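Side-chain contact in hypothetical protein (PDB 4JGL), which is of unknown function but folds as a streptavidin-like antiparallel beta structure with two extra alpha helices: residues 102-106 / 107-111. Residues are numbered along the deposited sequence; the frame is centred on the assembly and turned at random. Where two conformers were deposited one is given.
Sequences KKSSM and KNTPS
Ser105 meets Lys107, Asn108 and Thr109 through two acceptors, its own hydroxyl and its carbonyl. On the side-chain side, Ser105 OG accepts from Lys107 N at 3.0 Å and, more weakly, from Asn108 N at 3.2 Å. A chi1 of 162° turns the hydroxyl of Ser105 away from its own N and towards the two amides that accept no other description than donors here. The bond from Lys107 N, two residues on, makes this an ST turn. On the backbone side, Ser105 O takes a weak bond from Asn108 N and a straighter one from Thr109 N at 3.1 Å (N-H...O 151°). The weak bond, with phi/psi of -63/-27° at Met106 and similar values at Lys107, is consistent with a type I beta turn over 105-108. Asn108 N is therefore shared between both acceptors. Without the hydroxyl, as with an alanine here, Lys107 N would probably be left without this acceptor and Asn108 N with the carbonyl alone of the two.

Van der Waals contact is slight: Ser105 CB lies 3.9 Å from Asn108 CB, and Ser104 CB lies 3.8 Å from Thr109 OG1.

Two waters add further polar links. One molecule bridges Ser104 OG and Thr109 OG1, 2.7 Å from each. A second donates to Met106 O and Thr109 O and accepts from Ser111 OG, tying the turn to the chain leaving it.

The turn is a surface connection between strands 96-103 and 112-116, both paired with strand 78-92. Selenomethionine Met106 and Ser111 pack on Pro83 of that strand, while Thr109 touches Asn68 and Tyr70 of strand 64-75, and Pro110 O accepts a hydrogen bond from Tyr70 OH.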
loop_
_atom_site.group_PDB
_atom_site.type_symbol
_atom_site.label_atom_id
_atom_site.label_comp_id
_atom_site.label_asym_id
_atom_site.label_seq_id
_atom_site.Cartn_x
_atom_site.Cartn_y
_atom_site.Cartn_z
ATOM N N LYS A 102 12.981 -4.808 7.257
ATOM C CA LYS A 102 12.696 -5.200 8.640
ATOM C C LYS A 102 11.459 -6.101 8.634
ATOM O O LYS A 102 10.541 -5.900 7.842
ATOM C CB LYS A 102 12.389 -3.969 9.523
ATOM C CG LYS A 102 13.524 -2.969 9.716
ATOM C CD LYS A 102 14.260 -3.197 11.032
ATOM C CE LYS A 102 14.765 -1.886 11.628
ATOM N NZ LYS A 102 15.107 -2.002 13.088
ATOM N N LYS A 103 11.394 -7.059 9.534
ATOM C CA LYS A 103 10.173 -7.816 9.773
ATOM C C LYS A 103 9.219 -6.941 10.564
ATOM O O LYS A 103 9.630 -6.374 11.575
ATOM C CB LYS A 103 10.494 -9.081 10.582
ATOM C CG LYS A 103 9.314 -9.994 10.726
ATOM C CD LYS A 103 9.706 -11.333 11.356
ATOM C CE LYS A 103 8.529 -12.295 11.332
ATOM N NZ LYS A 103 7.329 -11.730 12.029
ATOM N N SER A 104 7.964 -6.846 10.141
ATOM C CA SER A 104 6.953 -6.104 10.857
ATOM C C SER A 104 6.471 -6.910 12.050
ATOM O O SER A 104 6.346 -8.134 11.980
ATOM C CB SER A 104 5.743 -5.826 9.968
ATOM O OG SER A 104 6.094 -5.082 8.822
ATOM N N SER A 105 6.173 -6.215 13.127
ATOM C CA SER A 105 5.564 -6.837 14.292
ATOM C C SER A 105 4.058 -6.850 14.150
ATOM O O SER A 105 3.449 -5.854 13.756
ATOM C CB SER A 105 5.921 -6.016 15.513
ATOM O OG SER A 105 5.052 -6.310 16.605
HETATM N N MSE A 106 3.440 -7.974 14.503
HETATM C CA MSE A 106 1.995 -8.063 14.566
HETATM C C MSE A 106 1.360 -7.130 15.603
HETATM O O MSE A 106 0.184 -6.753 15.503
HETATM C CB MSE A 106 1.638 -9.509 14.939
HETATM C CG MSE A 106 1.910 -10.496 13.863
HETATM SE SE MSE A 106 0.860 -10.240 12.322
HETATM C CE MSE A 106 -0.953 -10.464 13.065
ATOM N N LYS A 107 2.125 -6.803 16.637
ATOM C CA LYS A 107 1.654 -5.943 17.706
ATOM C C LYS A 107 1.780 -4.459 17.343
ATOM O O LYS A 107 1.032 -3.631 17.844
ATOM C CB LYS A 107 2.466 -6.223 18.965
ATOM C CG LYS A 107 2.308 -7.666 19.502
ATOM C CD LYS A 107 3.285 -7.988 20.643
ATOM C CE LYS A 107 2.989 -9.384 21.266
ATOM N NZ LYS A 107 3.486 -10.482 20.389
ATOM N N ASN A 108 2.760 -4.114 16.526
ATOM C CA ASN A 108 3.145 -2.707 16.357
ATOM C C ASN A 108 2.884 -2.114 14.977
ATOM O O ASN A 108 3.040 -0.919 14.800
ATOM C CB ASN A 108 4.605 -2.537 16.744
ATOM C CG ASN A 108 4.840 -2.829 18.221
ATOM O OD1 ASN A 108 3.965 -2.598 19.028
ATOM N ND2 ASN A 108 6.002 -3.343 18.552
ATOM N N THR A 109 2.549 -2.946 14.006
ATOM C CA THR A 109 2.090 -2.509 12.687
ATOM C C THR A 109 0.611 -2.858 12.565
ATOM O O THR A 109 0.252 -4.003 12.819
ATOM C CB THR A 109 2.874 -3.200 11.567
ATOM O OG1 THR A 109 4.228 -2.734 11.613
ATOM C CG2 THR A 109 2.307 -2.864 10.180
ATOM N N PRO A 110 -0.245 -1.902 12.160
ATOM C CA PRO A 110 -1.667 -2.219 12.099
ATOM C C PRO A 110 -2.008 -3.219 10.997
ATOM O O PRO A 110 -1.393 -3.197 9.922
ATOM C CB PRO A 110 -2.319 -0.860 11.776
ATOM C CG PRO A 110 -1.292 -0.009 11.250
ATOM C CD PRO A 110 0.017 -0.484 11.855
ATOM N N SER A 111 -2.949 -4.115 11.292
ATOM C CA SER A 111 -3.609 -4.916 10.286
ATOM C C SER A 111 -4.716 -4.081 9.660
ATOM O O SER A 111 -5.135 -3.054 10.213
ATOM C CB SER A 111 -4.154 -6.216 10.872
ATOM O OG SER A 111 -3.109 -7.022 11.386
HETATM O O HOH W 1 6.020 -2.478 9.557
HETATM O O HOH W 2 -1.482 -6.056 13.405
#